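Long-range contacts in esterase TesA (Pseudomonas aeruginosa, PDB 4JGG), which hydrolyses carboxylic esters, preferring Tween detergents and short-chain p-nitrophenyl esters, and shows a low thioesterase activity towards palmitoyl-coenzyme A: residues 98-104 / 140-144; 107-112 / 147-151; 115-119 / 154-158; 125-131 / 157-163. One frame throughout, in Å; residues are numbered along the deposited sequence.

Interaction 1 of 4, residues 98-104 / 140-144; sequences GLRGMAP and YIEAF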
loop_
_atom_site.group_PDB
_atom_site.type_symbol
_atom_site.label_atom_id
_atom_site.label_comp_id
_atom_site.label_asym_id
_atom_site.label_seq_id
_atom_site.Cartn_x
_atom_site.Cartn_y
_atom_site.Cartn_z
ATOM N N GLY A 98 -6.982 -5.272 9.836
ATOM C CA GLY A 98 -8.066 -6.196 9.559
ATOM C C GLY A 98 -7.770 -7.614 9.994
ATOM O O GLY A 98 -8.614 -8.307 10.567
ATOM N N LEU A 99 -6.557 -8.059 9.714
ATOM C CA LEU A 99 -6.155 -9.417 10.011
ATOM C C LEU A 99 -6.174 -9.655 11.524
ATOM O O LEU A 99 -6.329 -10.792 11.984
ATOM C CB LEU A 99 -4.762 -9.665 9.446
ATOM C CG LEU A 99 -4.280 -11.102 9.348
ATOM C CD1 LEU A 99 -4.984 -11.798 8.211
ATOM C CD2 LEU A 99 -2.768 -11.112 9.149
ATOM N N ARG A 100 -6.029 -8.568 12.283
ATOM C CA ARG A 100 -6.051 -8.602 13.743
ATOM C C ARG A 100 -7.432 -8.387 14.346
ATOM O O ARG A 100 -7.615 -8.542 15.545
ATOM C CB ARG A 100 -5.136 -7.521 14.312
ATOM C CG ARG A 100 -3.670 -7.743 14.056
ATOM C CD ARG A 100 -2.856 -6.724 14.801
ATOM N NE ARG A 100 -1.613 -6.467 14.102
ATOM C CZ ARG A 100 -0.640 -5.683 14.546
ATOM N NH1 ARG A 100 -0.754 -5.059 15.715
ATOM N NH2 ARG A 100 0.456 -5.528 13.809
ATOM N N GLY A 101 -8.407 -8.012 13.539
ATOM C CA GLY A 101 -9.729 -7.753 14.081
ATOM C C GLY A 101 -9.766 -6.464 14.875
ATOM O O GLY A 101 -10.492 -6.342 15.864
ATOM N N MET A 102 -8.963 -5.493 14.454
ATOM C CA MET A 102 -8.980 -4.185 15.106
ATOM C C MET A 102 -10.190 -3.428 14.587
ATOM O O MET A 102 -10.879 -3.906 13.692
ATOM C CB MET A 102 -7.681 -3.427 14.815
ATOM C CG MET A 102 -6.454 -4.247 15.203
ATOM S SD MET A 102 -4.843 -3.460 15.014
ATOM C CE MET A 102 -5.022 -1.971 15.978
ATOM N N ALA A 103 -10.450 -2.254 15.138
ATOM C CA ALA A 103 -11.650 -1.506 14.767
ATOM C C ALA A 103 -11.482 -0.814 13.407
ATOM O O ALA A 103 -10.484 -0.150 13.159
ATOM C CB ALA A 103 -11.994 -0.494 15.847
ATOM N N PRO A 104 -12.458 -0.994 12.514
ATOM C CA PRO A 104 -12.472 -0.329 11.211
ATOM C C PRO A 104 -12.463 1.190 11.312
ATOM O O PRO A 104 -11.965 1.855 10.408
ATOM C CB PRO A 104 -13.797 -0.791 10.606
ATOM C CG PRO A 104 -14.054 -2.101 11.241
ATOM C CD PRO A 104 -13.534 -1.993 12.636
ATOM N N TYR A 140 -17.199 -8.907 6.959
ATOM C CA TYR A 140 -15.958 -8.563 7.647
ATOM C C TYR A 140 -15.037 -7.908 6.635
ATOM O O TYR A 140 -14.548 -6.798 6.838
ATOM C CB TYR A 140 -15.298 -9.820 8.225
ATOM C CG TYR A 140 -14.127 -9.558 9.145
ATOM C CD1 TYR A 140 -14.287 -9.572 10.530
ATOM C CD2 TYR A 140 -12.857 -9.318 8.633
ATOM C CE1 TYR A 140 -13.208 -9.333 11.380
ATOM C CE2 TYR A 140 -11.780 -9.087 9.469
ATOM C CZ TYR A 140 -11.956 -9.090 10.834
ATOM O OH TYR A 140 -10.872 -8.861 11.657
ATOM N N ILE A 141 -14.820 -8.620 5.538
ATOM C CA ILE A 141 -14.025 -8.125 4.433
ATOM C C ILE A 141 -14.406 -6.700 4.074
ATOM O O ILE A 141 -13.536 -5.842 3.976
ATOM C CB ILE A 141 -14.176 -9.027 3.202
ATOM C CG1 ILE A 141 -13.592 -10.413 3.503
ATOM C CG2 ILE A 141 -13.502 -8.395 1.989
ATOM C CD1 ILE A 141 -14.077 -11.517 2.575
ATOM N N GLU A 142 -15.702 -6.454 3.885
ATOM C CA GLU A 142 -16.172 -5.139 3.449
ATOM C C GLU A 142 -15.997 -4.074 4.526
ATOM O O GLU A 142 -15.752 -2.913 4.217
ATOM C CB GLU A 142 -17.635 -5.198 3.019
ATOM N N ALA A 143 -16.128 -4.472 5.790
ATOM C CA ALA A 143 -16.029 -3.524 6.898
ATOM C C ALA A 143 -14.721 -2.745 6.835
ATOM O O ALA A 143 -14.685 -1.546 7.111
ATOM C CB ALA A 143 -16.158 -4.241 8.225
ATOM N N PHE A 144 -13.647 -3.443 6.477
ATOM C CA PHE A 144 -12.336 -2.826 6.328
ATOM C C PHE A 144 -12.150 -2.276 4.923
ATOM O O PHE A 144 -11.644 -1.164 4.725
ATOM C CB PHE A 144 -11.240 -3.843 6.676
ATOM C CG PHE A 144 -11.220 -4.224 8.140
ATOM C CD1 PHE A 144 -10.587 -3.420 9.068
ATOM C CD2 PHE A 144 -11.848 -5.381 8.581
ATOM C CE1 PHE A 144 -10.574 -3.760 10.427
ATOM C CE2 PHE A 144 -11.843 -5.723 9.922
ATOM C CZ PHE A 144 -11.200 -4.918 10.847
#
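One hydrogen bond joins the two segments. Tyr140 OH donates to Gly98 O at 2.6 Å. Gly98 O also accepts Gly101 N at 3.0 Å, within the turn that ends helix 95-99. That turn is a Schellman motif. Gly101 takes the positive phi that favours glycine, and its CA lies 2.9 Å from Tyr140 OH, at the edge of the tyrosine ring. The tyrosine hydroxyl therefore sits right at the C-terminal end of the short helix.

The second kind of interaction is CH-pi. The ring of Phe144 is held between two residues on opposite faces. Gly98 CA lies 3.5 Å from the Phe144 ring centroid, almost on the ring normal. Pro104 CG covers the other face at 4.2 Å from the same centroid. Gly98 has no side chain, which lets the ring come this close: a CB there would be only about 3.4 Å from Phe144 CG. At the ring edge, Met102 O approaches Phe144 CZ to 3.0 Å.

Apolar packing completes the contact. Pro104 CG is 4.3 Å from Ala143 CB and 3.9 Å from Phe144 CE1.

Residues 100-103 link helix 95-99 to helix 104-121, with Ala103 as the N-cap of the latter. The contact sets the end of helix 95-99, this link and Pro104 against the N-terminal part of helix 138-155, which lies between strands 124-128 and 158-160 in the chain.

Interaction 2 of 4, residues 107-112 / 147-151; sequences LQQNLA and VYGAV
Both segments are regular alpha helix, with phi/psi near -60/-45. Segment 107-112 belongs to helix 104-121 and segment 147-151 to helix 138-155. Their N-to-C directions differ by 41°, with a signed crossing angle of -41°. The axes approach to 9.4 Å. In register, Gln108 CA is 5.6 Å from Val147 CA, and Ala112 CA is 5.3 Å from Val151 CA.

Val147 and Val151, both with chi1 t and one turn apart, point at the other helix. Val147 CG1 lies 3.5 Å from Gln108 CA and 3.8 Å from Leu107 CG. Val151 CG1 is 3.5 Å from Ala112 CA, and Val151 CG2 is 4.0 Å from Leu111 CB. Leu107 is tp and Leu111 is mt. Tyr148 (chi1 m) starts away from the contact, but its ring swings back, so that Leu111 CD1 meets Tyr148 CE1 at 3.7 Å. Gln108 (chi1 t, chi2 m) lays its amide along helix 138-155, with NE2 3.6 Å from Val151 CG2.

This is helix-helix packing on one face of the alpha/beta/alpha sandwich. The polar groups bond outside it: Gln108 NE2 to Gln154 OE1, and Tyr148 OH to Leu93 O. The fit therefore rests on apolar shape, valines against the backbone of helix 104-121.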
loop_
_atom_site.group_PDB
_atom_site.type_symbol
_atom_site.label_atom_id
_atom_site.label_comp_id
_atom_site.label_asym_id
_atom_site.label_seq_id
_atom_site.Cartn_x
_atom_site.Cartn_y
_atom_site.Cartn_z
ATOM N N LEU A 107 -8.965 2.614 11.812
ATOM C CA LEU A 107 -8.242 2.505 10.546
ATOM C C LEU A 107 -8.521 3.737 9.711
ATOM O O LEU A 107 -7.606 4.362 9.163
ATOM C CB LEU A 107 -8.678 1.260 9.767
ATOM C CG LEU A 107 -8.065 1.111 8.371
ATOM C CD1 LEU A 107 -6.535 1.065 8.424
ATOM C CD2 LEU A 107 -8.614 -0.112 7.639
ATOM N N GLN A 108 -9.799 4.086 9.619
ATOM C CA GLN A 108 -10.225 5.227 8.821
ATOM C C GLN A 108 -9.590 6.505 9.362
ATOM O O GLN A 108 -9.142 7.359 8.604
ATOM C CB GLN A 108 -11.755 5.332 8.826
ATOM C CG GLN A 108 -12.325 6.067 7.618
ATOM C CD GLN A 108 -12.100 7.565 7.686
ATOM O OE1 GLN A 108 -11.761 8.105 8.739
ATOM N NE2 GLN A 108 -12.290 8.248 6.557
ATOM N N GLN A 109 -9.538 6.629 10.681
ATOM C CA GLN A 109 -8.950 7.810 11.311
ATOM C C GLN A 109 -7.442 7.931 11.039
ATOM O O GLN A 109 -6.940 8.980 10.605
ATOM C CB GLN A 109 -9.209 7.751 12.821
ATOM C CG GLN A 109 -8.698 8.953 13.604
ATOM C CD GLN A 109 -8.786 8.734 15.107
ATOM O OE1 GLN A 109 -8.293 7.731 15.630
ATOM N NE2 GLN A 109 -9.427 9.664 15.805
ATOM N N ASN A 110 -6.720 6.854 11.316
ATOM C CA ASN A 110 -5.284 6.814 11.102
ATOM C C ASN A 110 -4.866 7.047 9.647
ATOM O O ASN A 110 -3.971 7.843 9.377
ATOM C CB ASN A 110 -4.718 5.491 11.607
ATOM C CG ASN A 110 -4.823 5.356 13.110
ATOM O OD1 ASN A 110 -4.861 6.358 13.830
ATOM N ND2 ASN A 110 -4.861 4.113 13.597
ATOM N N LEU A 111 -5.517 6.361 8.712
ATOM C CA LEU A 111 -5.177 6.512 7.296
ATOM C C LEU A 111 -5.503 7.921 6.807
ATOM O O LEU A 111 -4.718 8.532 6.104
ATOM C CB LEU A 111 -5.921 5.484 6.431
ATOM C CG LEU A 111 -5.525 4.005 6.442
ATOM C CD1 LEU A 111 -6.496 3.244 5.549
ATOM C CD2 LEU A 111 -4.085 3.784 5.956
ATOM N N ALA A 112 -6.671 8.423 7.192
ATOM C CA ALA A 112 -7.076 9.782 6.869
ATOM C C ALA A 112 -6.031 10.796 7.319
ATOM O O ALA A 112 -5.624 11.649 6.534
ATOM C CB ALA A 112 -8.433 10.090 7.511
ATOM N N VAL A 147 -13.355 1.196 4.072
ATOM C CA VAL A 147 -12.614 2.276 4.711
ATOM C C VAL A 147 -11.662 2.966 3.730
ATOM O O VAL A 147 -11.532 4.185 3.734
ATOM C CB VAL A 147 -11.813 1.755 5.925
ATOM C CG1 VAL A 147 -10.754 2.777 6.352
ATOM C CG2 VAL A 147 -12.751 1.435 7.079
ATOM N N TYR A 148 -10.993 2.191 2.892
ATOM C CA TYR A 148 -10.065 2.780 1.931
ATOM C C TYR A 148 -10.747 3.807 1.045
ATOM O O TYR A 148 -10.245 4.919 0.877
ATOM C CB TYR A 148 -9.378 1.690 1.108
ATOM C CG TYR A 148 -8.533 0.804 1.988
ATOM C CD1 TYR A 148 -7.245 1.190 2.368
ATOM C CD2 TYR A 148 -9.038 -0.390 2.483
ATOM C CE1 TYR A 148 -6.474 0.384 3.197
ATOM C CE2 TYR A 148 -8.278 -1.204 3.298
ATOM C CZ TYR A 148 -7.001 -0.807 3.663
ATOM O OH TYR A 148 -6.264 -1.624 4.478
ATOM N N GLY A 149 -11.892 3.436 0.485
ATOM C CA GLY A 149 -12.665 4.347 -0.349
ATOM C C GLY A 149 -13.147 5.564 0.423
ATOM O O GLY A 149 -13.218 6.671 -0.114
ATOM N N ALA A 150 -13.464 5.360 1.694
ATOM C CA ALA A 150 -13.913 6.443 2.558
ATOM C C ALA A 150 -12.799 7.471 2.752
ATOM O O ALA A 150 -13.015 8.675 2.600
ATOM C CB ALA A 150 -14.358 5.891 3.912
ATOM N N VAL A 151 -11.606 6.987 3.092
ATOM C CA VAL A 151 -10.448 7.865 3.277
ATOM C C VAL A 151 -10.086 8.627 2.004
ATOM O O VAL A 151 -9.829 9.831 2.046
ATOM C CB VAL A 151 -9.220 7.093 3.786
ATOM C CG1 VAL A 151 -8.048 8.056 3.997
ATOM C CG2 VAL A 151 -9.561 6.374 5.085
#

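Interaction 3 of 4, residues 115-119 / 154-158; sequences AQKAR and QEKTA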
loop_
_atom_site.group_PDB
_atom_site.type_symbol
_atom_site.label_atom_id
_atom_site.label_comp_id
_atom_site.label_asym_id
_atom_site.label_seq_id
_atom_site.Cartn_x
_atom_site.Cartn_y
_atom_site.Cartn_z
ATOM N N ALA A 115 -2.898 10.643 5.291
ATOM C CA ALA A 115 -3.088 11.256 3.979
ATOM C C ALA A 115 -3.109 12.766 4.113
ATOM O O ALA A 115 -2.610 13.485 3.251
ATOM C CB ALA A 115 -4.368 10.759 3.316
ATOM N N GLN A 116 -3.683 13.239 5.211
ATOM C CA GLN A 116 -3.677 14.661 5.529
ATOM C C GLN A 116 -2.255 15.178 5.692
ATOM O O GLN A 116 -1.897 16.217 5.139
ATOM C CB GLN A 116 -4.484 14.917 6.806
ATOM C CG GLN A 116 -4.684 16.381 7.147
ATOM C CD GLN A 116 -3.568 16.939 8.004
ATOM O OE1 GLN A 116 -2.928 16.210 8.759
ATOM N NE2 GLN A 116 -3.329 18.244 7.891
ATOM N N LYS A 117 -1.443 14.445 6.449
ATOM C CA LYS A 117 -0.097 14.906 6.773
ATOM C C LYS A 117 0.808 14.883 5.545
ATOM O O LYS A 117 1.634 15.778 5.360
ATOM C CB LYS A 117 0.508 14.059 7.890
ATOM C CG LYS A 117 -0.017 14.370 9.281
ATOM C CD LYS A 117 0.635 13.447 10.297
ATOM C CE LYS A 117 0.041 13.596 11.698
ATOM N NZ LYS A 117 0.314 14.929 12.291
ATOM N N ALA A 118 0.655 13.858 4.713
ATOM C CA ALA A 118 1.413 13.779 3.462
ATOM C C ALA A 118 1.050 14.916 2.509
ATOM O O ALA A 118 1.929 15.580 1.949
ATOM C CB ALA A 118 1.203 12.434 2.794
ATOM N N ARG A 119 -0.248 15.133 2.320
ATOM C CA ARG A 119 -0.730 16.246 1.513
ATOM C C ARG A 119 -0.217 17.573 2.079
ATOM O O ARG A 119 0.129 18.481 1.328
ATOM C CB ARG A 119 -2.261 16.247 1.475
ATOM C CG ARG A 119 -2.874 17.495 0.864
ATOM C CD ARG A 119 -4.358 17.575 1.198
ATOM N NE ARG A 119 -4.596 18.048 2.566
ATOM C CZ ARG A 119 -5.774 17.976 3.179
ATOM N NH1 ARG A 119 -6.812 17.432 2.557
ATOM N NH2 ARG A 119 -5.917 18.432 4.416
ATOM N N GLN A 154 -12.614 11.363 1.625
ATOM C CA GLN A 154 -12.451 12.413 2.617
ATOM C C GLN A 154 -11.223 13.279 2.379
ATOM O O GLN A 154 -11.282 14.503 2.532
ATOM C CB GLN A 154 -12.386 11.786 4.013
ATOM C CG GLN A 154 -12.214 12.765 5.155
ATOM C CD GLN A 154 -12.148 12.042 6.482
ATOM O OE1 GLN A 154 -12.293 10.823 6.530
ATOM N NE2 GLN A 154 -11.931 12.781 7.565
ATOM N N GLU A 155 -10.106 12.646 2.024
ATOM C CA GLU A 155 -8.840 13.365 1.901
ATOM C C GLU A 155 -8.440 13.651 0.453
ATOM O O GLU A 155 -7.338 14.142 0.196
ATOM C CB GLU A 155 -7.709 12.624 2.625
ATOM C CG GLU A 155 -7.909 12.456 4.141
ATOM C CD GLU A 155 -8.065 13.782 4.869
ATOM O OE1 GLU A 155 -7.644 14.824 4.312
ATOM O OE2 GLU A 155 -8.601 13.782 6.002
ATOM N N LYS A 156 -9.334 13.350 -0.484
ATOM C CA LYS A 156 -9.073 13.544 -1.913
ATOM C C LYS A 156 -7.796 12.856 -2.379
ATOM O O LYS A 156 -6.963 13.484 -3.022
ATOM C CB LYS A 156 -8.950 15.029 -2.260
ATOM C CG LYS A 156 -9.776 15.961 -1.417
ATOM N N THR A 157 -7.628 11.579 -2.060
ATOM C CA THR A 157 -6.432 10.870 -2.492
ATOM C C THR A 157 -6.739 10.029 -3.719
ATOM O O THR A 157 -7.904 9.834 -4.082
ATOM C CB THR A 157 -5.880 9.937 -1.394
ATOM O OG1 THR A 157 -6.569 8.683 -1.435
ATOM C CG2 THR A 157 -6.050 10.554 -0.019
ATOM N N ALA A 158 -5.695 9.524 -4.368
ATOM C CA ALA A 158 -5.900 8.499 -5.377
ATOM C C ALA A 158 -6.040 7.172 -4.649
ATOM O O ALA A 158 -5.700 7.060 -3.460
ATOM C CB ALA A 158 -4.737 8.471 -6.397
#
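Ala115 opens the contact. Its CB points at the other segment and touches Glu155 CB at 3.9 Å and Thr157 CG2 at 3.7 Å. The small side chain fits against the end of helix 138-155 and the chain that follows it. Gln116 is more marginal: its CB is 4.0 Å from Glu155 OE1, and the rest of its side chain leads away. One turn after Ala115, Arg119 reaches back to the same glutamate. Arg119 NH1 and Glu155 OE1 are 3.3 Å apart and form a salt bridge. The oxygen lies well out of the guanidinium plane, so the attraction is one of charge, without an N-H directed at it.

In segment 154-158, Lys156 has positive phi in a Schellman motif that ends the helix. Thr157 then leads into the strand, its OG1 donating to Ala158 O at 2.7 Å.

The contact thus joins the C-terminal half of helix 104-121 to the turn between helix 138-155 and edge strand 158-160. Beside it, Ala118 and Thr157 both touch Val125 of strand 124-128.

Interaction 4 of 4, residues 125-131 / 157-163; sequences VLLLGIQ and TALVPFF
Four backbone hydrogen bonds, each 2.9 Å, make a parallel ladder: Ala158 N to Val125 O, Leu127 N to Ala158 O, Val160 N to Leu127 O, and Gly129 N to Val160 O. Beyond the strands, Phe163 N donates to Gly129 O at 3.0 Å. Gln131 NE2 donates to Pro161 O at 2.8 Å and also bonds Ser145 OG of helix 138-155.

Strands 125-128 and 158-160, both extended, run parallel, 22° apart, with axes 4.5 Å from each other. Leu126 pairs with Ala158, Leu127 with Leu159 and Leu128 with Val160, at CA-CA distances of 4.5, 4.7 and 5.0 Å. Pro161, near helical phi/psi, turns the chain after the strand. Gly129 needs its bare CA, since a CB would clash with Pro161 O.

Leu126 (tp) puts CD1 3.6 Å from Ala158 CB. On this same face, Leu128 (mt) puts CD2 3.8 Å from Val160 CB, and its CD1 lies 3.8 Å from the ring centroid of Phe163 (chi1 t), a CH-pi contact over the face. Leu127 (mt) and Leu159 (tp) share the other face, with Leu127 CB 3.9 Å from Leu159 CD1.

These strands precede and follow helix 138-155 in a beta-alpha-beta unit and are adjacent in the parallel SGNH-hydrolase sheet. Backbone bonds fix the register, while apolar side chains serve both faces: helix 186-197 covers that of Leu126 and helix 138-155 that of Leu127.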
loop_
_atom_site.group_PDB
_atom_site.type_symbol
_atom_site.label_atom_id
_atom_site.label_comp_id
_atom_site.label_asym_id
_atom_site.label_seq_id
_atom_site.Cartn_x
_atom_site.Cartn_y
_atom_site.Cartn_z
ATOM N N VAL A 125 -1.052 11.706 -2.687
ATOM C CA VAL A 125 -1.204 10.453 -1.947
ATOM C C VAL A 125 -1.961 9.405 -2.755
ATOM O O VAL A 125 -2.991 9.709 -3.358
ATOM C CB VAL A 125 -1.934 10.685 -0.616
ATOM C CG1 VAL A 125 -2.299 9.367 0.030
ATOM C CG2 VAL A 125 -1.073 11.515 0.310
ATOM N N LEU A 126 -1.437 8.181 -2.777
ATOM C CA LEU A 126 -2.111 7.052 -3.410
ATOM C C LEU A 126 -2.321 5.967 -2.356
ATOM O O LEU A 126 -1.353 5.464 -1.773
ATOM C CB LEU A 126 -1.279 6.504 -4.577
ATOM C CG LEU A 126 -1.725 5.196 -5.248
ATOM C CD1 LEU A 126 -3.107 5.323 -5.861
ATOM C CD2 LEU A 126 -0.715 4.770 -6.312
ATOM N N LEU A 127 -3.583 5.622 -2.086
ATOM C CA LEU A 127 -3.876 4.557 -1.128
ATOM C C LEU A 127 -3.990 3.217 -1.834
ATOM O O LEU A 127 -4.660 3.108 -2.865
ATOM C CB LEU A 127 -5.205 4.809 -0.419
ATOM C CG LEU A 127 -5.474 6.080 0.361
ATOM C CD1 LEU A 127 -6.766 5.871 1.153
ATOM C CD2 LEU A 127 -4.295 6.384 1.284
ATOM N N LEU A 128 -3.345 2.198 -1.281
ATOM C CA LEU A 128 -3.539 0.838 -1.758
ATOM C C LEU A 128 -4.495 0.134 -0.800
ATOM O O LEU A 128 -4.223 0.028 0.412
ATOM C CB LEU A 128 -2.212 0.079 -1.868
ATOM C CG LEU A 128 -1.181 0.733 -2.789
ATOM C CD1 LEU A 128 0.040 -0.156 -2.968
ATOM C CD2 LEU A 128 -1.795 1.090 -4.126
ATOM N N GLY A 129 -5.619 -0.320 -1.343
ATOM C CA GLY A 129 -6.637 -0.981 -0.544
ATOM C C GLY A 129 -6.478 -2.479 -0.647
ATOM O O GLY A 129 -6.096 -2.994 -1.694
ATOM N N ILE A 130 -6.778 -3.188 0.434
ATOM C CA ILE A 130 -6.605 -4.631 0.445
ATOM C C ILE A 130 -7.875 -5.343 0.916
ATOM O O ILE A 130 -8.571 -4.856 1.800
ATOM C CB ILE A 130 -5.395 -5.026 1.321
ATOM C CG1 ILE A 130 -4.099 -4.516 0.671
ATOM C CG2 ILE A 130 -5.344 -6.524 1.537
ATOM C CD1 ILE A 130 -2.849 -5.108 1.269
ATOM N N GLN A 131 -8.200 -6.463 0.276
ATOM C CA GLN A 131 -9.326 -7.284 0.695
ATOM C C GLN A 131 -8.828 -8.569 1.337
ATOM O O GLN A 131 -8.034 -9.312 0.755
ATOM C CB GLN A 131 -10.254 -7.603 -0.475
ATOM C CG GLN A 131 -11.099 -6.425 -0.888
ATOM C CD GLN A 131 -10.295 -5.402 -1.655
ATOM O OE1 GLN A 131 -9.426 -5.765 -2.450
ATOM N NE2 GLN A 131 -10.566 -4.119 -1.419
ATOM N N THR A 157 -7.628 11.579 -2.060
ATOM C CA THR A 157 -6.432 10.870 -2.492
ATOM C C THR A 157 -6.739 10.029 -3.719
ATOM O O THR A 157 -7.904 9.834 -4.082
ATOM C CB THR A 157 -5.880 9.937 -1.394
ATOM O OG1 THR A 157 -6.569 8.683 -1.435
ATOM C CG2 THR A 157 -6.050 10.554 -0.019
ATOM N N ALA A 158 -5.695 9.524 -4.368
ATOM C CA ALA A 158 -5.900 8.499 -5.377
ATOM C C ALA A 158 -6.040 7.172 -4.649
ATOM O O ALA A 158 -5.700 7.060 -3.460
ATOM C CB ALA A 158 -4.737 8.471 -6.397
ATOM N N LEU A 159 -6.559 6.170 -5.349
ATOM C CA LEU A 159 -6.883 4.904 -4.721
ATOM C C LEU A 159 -6.873 3.728 -5.691
ATOM O O LEU A 159 -7.448 3.800 -6.780
ATOM C CB LEU A 159 -8.256 5.004 -4.045
ATOM C CG LEU A 159 -8.917 3.728 -3.522
ATOM C CD1 LEU A 159 -8.166 3.142 -2.346
ATOM C CD2 LEU A 159 -10.352 4.035 -3.142
ATOM N N VAL A 160 -6.204 2.655 -5.281
ATOM C CA VAL A 160 -6.325 1.356 -5.930
ATOM C C VAL A 160 -7.138 0.462 -5.000
ATOM O O VAL A 160 -6.589 -0.156 -4.094
ATOM C CB VAL A 160 -4.948 0.704 -6.156
ATOM C CG1 VAL A 160 -5.110 -0.763 -6.529
ATOM C CG2 VAL A 160 -4.161 1.467 -7.215
ATOM N N PRO A 161 -8.462 0.399 -5.211
ATOM C CA PRO A 161 -9.322 -0.284 -4.237
ATOM C C PRO A 161 -8.974 -1.750 -4.045
ATOM O O PRO A 161 -9.147 -2.262 -2.936
ATOM C CB PRO A 161 -10.729 -0.142 -4.838
ATOM C CG PRO A 161 -10.521 0.196 -6.278
ATOM C CD PRO A 161 -9.231 0.977 -6.324
ATOM N N PHE A 162 -8.500 -2.404 -5.103
ATOM C CA PHE A 162 -8.233 -3.839 -5.085
ATOM C C PHE A 162 -6.786 -4.151 -5.452
ATOM O O PHE A 162 -6.515 -4.749 -6.496
ATOM C CB PHE A 162 -9.190 -4.557 -6.044
ATOM C CG PHE A 162 -10.608 -4.070 -5.941
ATOM C CD1 PHE A 162 -11.404 -4.445 -4.873
ATOM C CD2 PHE A 162 -11.134 -3.216 -6.896
ATOM C CE1 PHE A 162 -12.700 -3.990 -4.766
ATOM C CE2 PHE A 162 -12.439 -2.759 -6.794
ATOM C CZ PHE A 162 -13.219 -3.144 -5.729
ATOM N N PHE A 163 -5.864 -3.739 -4.583
ATOM C CA PHE A 163 -4.432 -3.900 -4.817
ATOM C C PHE A 163 -4.088 -5.359 -5.079
ATOM O O PHE A 163 -3.205 -5.661 -5.864
ATOM C CB PHE A 163 -3.655 -3.354 -3.608
ATOM C CG PHE A 163 -2.167 -3.597 -3.646
ATOM C CD1 PHE A 163 -1.439 -3.397 -4.810
ATOM C CD2 PHE A 163 -1.481 -3.964 -2.486
ATOM C CE1 PHE A 163 -0.066 -3.596 -4.838
ATOM C CE2 PHE A 163 -0.103 -4.158 -2.502
ATOM C CZ PHE A 163 0.605 -3.970 -3.675
#

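Helix 138-155 ties the set together. Interactions 1, 2 and 3 follow one another along it, and interaction 4 pairs the strands before and after it. Interactions 1 and 2 touch through Phe144 CD1 and Leu107 CD2, 4.1 Å apart. Interactions 2 and 3, with centres 10 Å apart, meet where Gln108 NE2 lies 2.6 Å from Gln154 OE1. Interactions 3 and 4 share Thr157 and Ala158. Tyr148 of interaction 2 packs on the end of strand 124-128, its CE1 3.6 Å from Leu128 O. Interaction 4 comes nearest the probable nucleophile: the side chains of Ile130 and Ser30 are about 8 Å apart. Interaction 3 lies away from the probable catalytic residues.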